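Long-range contacts in aclacinomycin-N/aclacinomycin-A oxidase (Streptomyces galilaeus, PDB 2IPI), which oxidises the terminal sugar of aclacinomycins in the last two steps of their biosynthesis, using a bicovalently bound FAD and molecular oxygen: residues I144-C149 / G171-H176; L177-V182 / R224-T229. All coordinates share one frame; numbering follows the deposited sequence.

Contact 1: residues I144-C149 / G171-H176; sequences IPAGVC and GVVADH. With FAD (flavin-adenine dinucleotide), chain F.
P145 presses its ring against the backbone of 171-176: CB comes within 3.2 Å of G171 O, and CG lies 3.5 Å from V172 O. Roughly at right angles to the proline stands the imidazole of H176, whose CD2 meets P145 CG obliquely at 3.9 Å, while ND1 is bonded to T229 and NE2 to the carbonyl of D170. A proline suits this place because it brings no N-H needing a partner into the buried interface; P145 O and V173 N are nevertheless buried without one. P145 is the centre of an inverse gamma turn in which A146 N bonds to I144 O. V173 offers CG2, anti to the backbone N, to I144 CD1 at 3.7 Å and, more loosely, to the methyl of A146. Beyond the turn, 147-149 reaches the flavin of this PCMH-type FAD domain. There V148 N gives FAD O4 a nearly straight bond (2.9 Å, 170°), and C149 SG is covalently joined to FAD C6, one half of the bicovalent linkage completed by H89. G147 has to be small, since a CB would collide with FAD C4. In 171-176, D175 OD2 accepts V172 N from above its carboxylate plane and also pairs with R416.

Contact 2: residues L177-V182 / R224-T229; sequences LYAVEV and RYWFRT
The indole of W226 meets E181 and A179 at its edge: W226 NE1 donates to E181 OE2 in a bond modelled at 2.5 Å, a length so short that its exact value is doubtful, with the carboxylate turned well out of the ring plane, and A179 O lies near that plane. The phenol of Y178 has R228 NH2 over one face, the guanidinium standing steeply to the ring (79°) in an off-centre cation-pi contact with CZ 4.3 Å from the ring centroid; W226 CB sits at the edge of the same ring, near its plane. Y225 receives L177 CD1 at its edge, 3.8 Å from CD2, and the same methyl reaches F227 CE2 obliquely. The strands are neighbours in the antiparallel five-stranded sheet of the FAD domain, and a classic beta bulge interrupts their pairing: Y178 and A179 both face W226, whose O accepts Y178 N (2.8 Å) and A179 N (3.2 Å) from the same face of its carbonyl plane. W226 N returns a bond to A179 O, and E181 N donates to R224 O. The small A179 lets its CB rest against W226 CB. E181, with CG beside its backbone N (chi1 -79°), runs alongside R224; its OE1 forms a salt bridge to NH1 at 2.9 Å, the carboxylate and guanidinium planes being 84° apart. A glutamate suits the spot, its two oxygens serving an indole N-H and a guanidinium. L177, V180, Y225 and F227 share the other face, where Y225 OH bonds to G155 O.

How the contacts relate
Both segments of contact 1 precede those of contact 2 along the chain, and the centres of the two contacts lie about 13 Å apart within the PCMH-type FAD domain. H176 and L177 are consecutive, so the loop 171-176 leads directly into strand 177-185, the partner of strand 221-227. The contacts also touch in space: the probable hydrogen bond from H176 to T229 spans 2.9 Å between ND1 and OG1, and H176 O probably accepts from R228 N at 3.0 Å, continuing the pairing past the end of strand 221-227. The sheet is thereby tied through 171-176 to the loop 144-149, which carries the cysteinyl link to the flavin, and the side chain of Y225 comes within about 5 Å of FAD.

Contact 1: residues I144-C149 / G171-H176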
loop_
_atom_site.group_PDB
_atom_site.type_symbol
_atom_site.label_atom_id
_atom_site.label_comp_id
_atom_site.label_asym_id
_atom_site.label_seq_id
_atom_site.Cartn_x
_atom_site.Cartn_y
_atom_site.Cartn_z
ATOM N N ILE A 144 -11.541 -7.114 6.112
ATOM C CA ILE A 144 -11.402 -6.129 5.059
ATOM C C ILE A 144 -10.274 -6.529 4.106
ATOM O O ILE A 144 -9.280 -7.127 4.542
ATOM C CB ILE A 144 -11.130 -4.724 5.621
ATOM C CG1 ILE A 144 -10.016 -4.610 6.659
ATOM C CG2 ILE A 144 -12.436 -4.128 6.145
ATOM C CD1 ILE A 144 -9.709 -3.176 7.050
ATOM N N PRO A 145 -10.398 -6.242 2.813
ATOM C CA PRO A 145 -9.313 -6.550 1.864
ATOM C C PRO A 145 -8.127 -5.593 1.945
ATOM O O PRO A 145 -7.856 -4.830 1.013
ATOM C CB PRO A 145 -9.997 -6.403 0.498
ATOM C CG PRO A 145 -11.145 -5.488 0.737
ATOM C CD PRO A 145 -11.571 -5.651 2.156
ATOM N N ALA A 146 -7.429 -5.650 3.078
ATOM C CA ALA A 146 -6.278 -4.784 3.301
ATOM C C ALA A 146 -4.965 -5.482 2.981
ATOM O O ALA A 146 -4.902 -6.625 2.521
ATOM C CB ALA A 146 -6.272 -4.288 4.738
ATOM N N GLY A 147 -3.859 -4.784 3.218
ATOM C CA GLY A 147 -2.525 -5.245 2.891
ATOM C C GLY A 147 -2.132 -6.578 3.512
ATOM O O GLY A 147 -2.912 -7.188 4.247
ATOM N N VAL A 148 -0.916 -7.002 3.194
ATOM C CA VAL A 148 -0.310 -8.209 3.725
ATOM C C VAL A 148 0.418 -7.990 5.040
ATOM O O VAL A 148 0.266 -8.773 5.988
ATOM C CB VAL A 148 0.718 -8.805 2.735
ATOM C CG1 VAL A 148 1.056 -10.229 3.139
ATOM C CG2 VAL A 148 0.195 -8.754 1.316
ATOM N N CYS A 149 1.256 -6.964 5.167
ATOM C CA CYS A 149 2.142 -6.978 6.345
ATOM C C CYS A 149 1.412 -6.674 7.652
ATOM O O CYS A 149 0.721 -5.654 7.756
ATOM C CB CYS A 149 3.312 -6.018 6.104
ATOM S SG CYS A 149 3.949 -5.983 4.409
ATOM N N GLY A 171 -12.177 -6.190 -3.704
ATOM C CA GLY A 171 -11.700 -4.891 -4.130
ATOM C C GLY A 171 -10.762 -4.203 -3.175
ATOM O O GLY A 171 -10.151 -4.801 -2.288
ATOM N N VAL A 172 -10.580 -2.875 -3.320
ATOM C CA VAL A 172 -9.651 -2.141 -2.454
ATOM C C VAL A 172 -10.227 -2.072 -1.051
ATOM O O VAL A 172 -11.402 -2.401 -0.876
ATOM C CB VAL A 172 -9.373 -0.771 -3.109
ATOM C CG1 VAL A 172 -9.380 0.420 -2.174
ATOM C CG2 VAL A 172 -8.032 -0.889 -3.838
ATOM N N VAL A 173 -9.426 -1.700 -0.059
ATOM C CA VAL A 173 -9.983 -1.590 1.298
ATOM C C VAL A 173 -10.957 -0.421 1.330
ATOM O O VAL A 173 -12.004 -0.462 1.964
ATOM C CB VAL A 173 -8.856 -1.456 2.326
ATOM C CG1 VAL A 173 -8.171 -0.103 2.179
ATOM C CG2 VAL A 173 -9.358 -1.659 3.744
ATOM N N ALA A 174 -10.611 0.644 0.602
ATOM C CA ALA A 174 -11.376 1.874 0.548
ATOM C C ALA A 174 -12.701 1.720 -0.198
ATOM O O ALA A 174 -13.525 2.650 -0.209
ATOM C CB ALA A 174 -10.528 2.966 -0.073
ATOM N N ASP A 175 -12.894 0.556 -0.799
ATOM C CA ASP A 175 -14.165 0.128 -1.342
ATOM C C ASP A 175 -15.159 -0.318 -0.279
ATOM O O ASP A 175 -16.254 -0.791 -0.617
ATOM C CB ASP A 175 -13.927 -1.023 -2.353
ATOM C CG ASP A 175 -13.427 -0.418 -3.661
ATOM O OD1 ASP A 175 -13.757 0.775 -3.841
ATOM O OD2 ASP A 175 -12.746 -1.080 -4.473
ATOM N N HIS A 176 -14.751 -0.196 0.988
ATOM C CA HIS A 176 -15.542 -0.591 2.152
ATOM C C HIS A 176 -15.462 0.482 3.222
ATOM O O HIS A 176 -15.761 0.305 4.401
ATOM C CB HIS A 176 -15.085 -1.964 2.674
ATOM C CG HIS A 176 -15.258 -3.013 1.604
ATOM N ND1 HIS A 176 -16.398 -3.772 1.460
ATOM C CD2 HIS A 176 -14.422 -3.406 0.604
ATOM C CE1 HIS A 176 -16.252 -4.592 0.434
ATOM N NE2 HIS A 176 -15.053 -4.386 -0.114
HETATM P PA FAD F . 3.170 5.965 8.479
HETATM O O1A FAD F . 4.521 6.269 8.212
HETATM O O2A FAD F . 2.822 6.254 9.870
HETATM O O5B FAD F . 2.211 6.736 7.500
HETATM C C5B FAD F . 2.400 6.761 6.143
HETATM C C4B FAD F . 1.777 8.020 5.545
HETATM O O4B FAD F . 0.496 8.197 6.084
HETATM C C3B FAD F . 2.552 9.283 5.965
HETATM O O3B FAD F . 2.394 10.287 5.030
HETATM C C2B FAD F . 1.855 9.704 7.247
HETATM O O2B FAD F . 1.997 11.055 7.593
HETATM C C1B FAD F . 0.435 9.308 6.907
HETATM N N9A FAD F . -0.428 9.117 8.089
HETATM C C8A FAD F . -0.186 8.330 9.145
HETATM N N7A FAD F . -1.191 8.392 10.006
HETATM C C5A FAD F . -2.079 9.252 9.508
HETATM C C6A FAD F . -3.310 9.707 9.963
HETATM N N6A FAD F . -3.783 9.213 11.042
HETATM N N1A FAD F . -4.000 10.567 9.232
HETATM C C2A FAD F . -3.510 10.956 8.078
HETATM N N3A FAD F . -2.351 10.535 7.606
HETATM C C4A FAD F . -1.631 9.711 8.305
HETATM N N1 FAD F . 0.576 -1.450 1.070
HETATM C C2 FAD F . -0.432 -2.082 0.381
HETATM O O2 FAD F . -1.243 -1.522 -0.219
HETATM N N3 FAD F . -0.470 -3.449 0.415
HETATM C C4 FAD F . 0.459 -4.197 1.115
HETATM O O4 FAD F . 0.321 -5.385 1.186
HETATM C C4X FAD F . 1.467 -3.541 1.825
HETATM N N5 FAD F . 2.428 -4.224 2.512
HETATM C C5X FAD F . 3.366 -3.587 3.256
HETATM C C6 FAD F . 4.279 -4.312 4.025
HETATM C C7 FAD F . 5.249 -3.651 4.721
HETATM C C7M FAD F . 6.118 -4.481 5.608
HETATM C C8 FAD F . 5.282 -2.254 4.754
HETATM C C8M FAD F . 6.153 -1.552 5.771
HETATM C C9 FAD F . 4.352 -1.576 3.999
HETATM C C9A FAD F . 3.411 -2.200 3.219
HETATM N N10 FAD F . 2.506 -1.488 2.455
HETATM C C10 FAD F . 1.511 -2.150 1.799
HETATM C "C1'" FAD F . 2.831 -0.127 1.932
HETATM C "C2'" FAD F . 2.414 1.047 2.819
HETATM O "O2'" FAD F . 3.407 1.725 3.516
HETATM C "C3'" FAD F . 1.292 0.731 3.780
HETATM O "O3'" FAD F . 0.169 0.231 3.122
HETATM C "C4'" FAD F . 1.116 2.045 4.601
HETATM O "O4'" FAD F . 1.567 3.187 3.992
HETATM C "C5'" FAD F . 1.667 2.127 6.005
HETATM O "O5'" FAD F . 1.194 3.264 6.645
HETATM P P FAD F . 1.706 3.500 8.102
HETATM O O1P FAD F . 0.678 4.038 8.918
HETATM O O2P FAD F . 2.214 2.286 8.574
HETATM O O3P FAD F . 2.963 4.456 8.030
#

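Contact 2: residues L177-V182 / R224-T229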
loop_
_atom_site.group_PDB
_atom_site.type_symbol
_atom_site.label_atom_id
_atom_site.label_comp_id
_atom_site.label_asym_id
_atom_site.label_seq_id
_atom_site.Cartn_x
_atom_site.Cartn_y
_atom_site.Cartn_z
ATOM N N LEU A 177 -15.036 1.675 2.810
ATOM C CA LEU A 177 -14.979 2.835 3.675
ATOM C C LEU A 177 -16.321 3.572 3.713
ATOM O O LEU A 177 -16.749 4.105 2.677
ATOM C CB LEU A 177 -13.960 3.841 3.148
ATOM C CG LEU A 177 -13.424 4.924 4.057
ATOM C CD1 LEU A 177 -12.834 4.384 5.350
ATOM C CD2 LEU A 177 -12.335 5.700 3.312
ATOM N N TYR A 178 -16.956 3.588 4.872
ATOM C CA TYR A 178 -18.193 4.332 5.063
ATOM C C TYR A 178 -17.902 5.755 5.539
ATOM O O TYR A 178 -18.485 6.706 5.019
ATOM C CB TYR A 178 -19.116 3.635 6.069
ATOM C CG TYR A 178 -20.297 4.493 6.486
ATOM C CD1 TYR A 178 -20.386 4.996 7.776
ATOM C CD2 TYR A 178 -21.314 4.788 5.581
ATOM C CE1 TYR A 178 -21.465 5.787 8.151
ATOM C CE2 TYR A 178 -22.395 5.576 5.945
ATOM C CZ TYR A 178 -22.453 6.065 7.229
ATOM O OH TYR A 178 -23.526 6.847 7.604
ATOM N N ALA A 179 -17.013 5.923 6.523
ATOM C CA ALA A 179 -16.857 7.271 7.075
ATOM C C ALA A 179 -15.491 7.497 7.700
ATOM O O ALA A 179 -14.792 6.548 8.068
ATOM C CB ALA A 179 -17.935 7.527 8.123
ATOM N N VAL A 180 -15.132 8.772 7.846
ATOM C CA VAL A 180 -13.863 9.080 8.494
ATOM C C VAL A 180 -13.997 10.271 9.434
ATOM O O VAL A 180 -14.645 11.261 9.086
ATOM C CB VAL A 180 -12.787 9.326 7.406
ATOM C CG1 VAL A 180 -13.150 10.558 6.591
ATOM C CG2 VAL A 180 -11.403 9.449 8.001
ATOM N N GLU A 181 -13.398 10.134 10.603
ATOM C CA GLU A 181 -13.248 11.186 11.601
ATOM C C GLU A 181 -11.852 11.776 11.476
ATOM O O GLU A 181 -10.874 11.035 11.544
ATOM C CB GLU A 181 -13.481 10.652 13.019
ATOM C CG GLU A 181 -14.920 10.485 13.412
ATOM C CD GLU A 181 -15.246 9.282 14.267
ATOM O OE1 GLU A 181 -14.563 8.882 15.224
ATOM O OE2 GLU A 181 -16.301 8.700 13.937
ATOM N N VAL A 182 -11.767 13.072 11.254
ATOM C CA VAL A 182 -10.541 13.783 10.915
ATOM C C VAL A 182 -10.337 15.030 11.765
ATOM O O VAL A 182 -11.313 15.663 12.193
ATOM C CB VAL A 182 -10.553 14.227 9.437
ATOM C CG1 VAL A 182 -9.137 14.486 8.938
ATOM C CG2 VAL A 182 -11.232 13.184 8.560
ATOM N N ARG A 224 -10.233 8.149 13.433
ATOM C CA ARG A 224 -11.084 6.970 13.397
ATOM C C ARG A 224 -11.685 6.723 12.017
ATOM O O ARG A 224 -12.171 7.639 11.350
ATOM C CB ARG A 224 -12.246 7.082 14.401
ATOM C CG ARG A 224 -13.099 5.817 14.399
ATOM C CD ARG A 224 -14.174 5.878 15.465
ATOM N NE ARG A 224 -13.586 5.937 16.789
ATOM C CZ ARG A 224 -13.901 6.665 17.837
ATOM N NH1 ARG A 224 -14.911 7.518 17.776
ATOM N NH2 ARG A 224 -13.195 6.525 18.955
ATOM N N TYR A 225 -11.678 5.474 11.566
ATOM C CA TYR A 225 -12.239 5.079 10.298
ATOM C C TYR A 225 -13.468 4.188 10.515
ATOM O O TYR A 225 -13.396 3.469 11.515
ATOM C CB TYR A 225 -11.252 4.243 9.473
ATOM C CG TYR A 225 -10.009 4.871 8.927
ATOM C CD1 TYR A 225 -8.811 4.897 9.627
ATOM C CD2 TYR A 225 -10.041 5.450 7.655
ATOM C CE1 TYR A 225 -7.680 5.486 9.094
ATOM C CE2 TYR A 225 -8.907 6.040 7.127
ATOM C CZ TYR A 225 -7.736 6.055 7.840
ATOM O OH TYR A 225 -6.610 6.641 7.285
ATOM N N TRP A 226 -14.432 4.244 9.636
ATOM C CA TRP A 226 -15.652 3.450 9.662
ATOM C C TRP A 226 -15.795 2.574 8.434
ATOM O O TRP A 226 -15.692 3.077 7.318
ATOM C CB TRP A 226 -16.912 4.313 9.892
ATOM C CG TRP A 226 -16.945 4.957 11.259
ATOM C CD1 TRP A 226 -16.363 6.162 11.554
ATOM C CD2 TRP A 226 -17.551 4.516 12.483
ATOM N NE1 TRP A 226 -16.565 6.473 12.875
ATOM C CE2 TRP A 226 -17.291 5.477 13.477
ATOM C CE3 TRP A 226 -18.275 3.384 12.858
ATOM C CZ2 TRP A 226 -17.728 5.366 14.794
ATOM C CZ3 TRP A 226 -18.714 3.268 14.167
ATOM C CH2 TRP A 226 -18.444 4.248 15.139
ATOM N N PHE A 227 -16.014 1.273 8.640
ATOM C CA PHE A 227 -16.186 0.362 7.514
ATOM C C PHE A 227 -17.544 -0.331 7.465
ATOM O O PHE A 227 -18.052 -0.790 8.477
ATOM C CB PHE A 227 -15.109 -0.757 7.543
ATOM C CG PHE A 227 -13.741 -0.125 7.310
ATOM C CD1 PHE A 227 -12.948 0.226 8.384
ATOM C CD2 PHE A 227 -13.314 0.115 6.010
ATOM C CE1 PHE A 227 -11.722 0.852 8.191
ATOM C CE2 PHE A 227 -12.085 0.733 5.818
ATOM C CZ PHE A 227 -11.299 1.088 6.893
ATOM N N ARG A 228 -18.058 -0.408 6.245
ATOM C CA ARG A 228 -19.244 -1.137 5.878
ATOM C C ARG A 228 -19.278 -1.312 4.367
ATOM O O ARG A 228 -19.098 -0.332 3.636
ATOM C CB ARG A 228 -20.492 -0.386 6.346
ATOM C CG ARG A 228 -21.700 -1.263 6.613
ATOM C CD ARG A 228 -22.843 -0.922 5.678
ATOM N NE ARG A 228 -23.516 0.309 6.080
ATOM C CZ ARG A 228 -23.238 1.536 5.675
ATOM N NH1 ARG A 228 -22.245 1.755 4.810
ATOM N NH2 ARG A 228 -23.942 2.573 6.123
ATOM N N THR A 229 -19.525 -2.532 3.910
ATOM C CA THR A 229 -19.689 -2.746 2.476
ATOM C C THR A 229 -20.878 -1.954 1.956
ATOM O O THR A 229 -21.975 -2.125 2.487
ATOM C CB THR A 229 -19.857 -4.240 2.151
ATOM O OG1 THR A 229 -18.717 -4.941 2.676
ATOM C CG2 THR A 229 -19.897 -4.448 0.650
#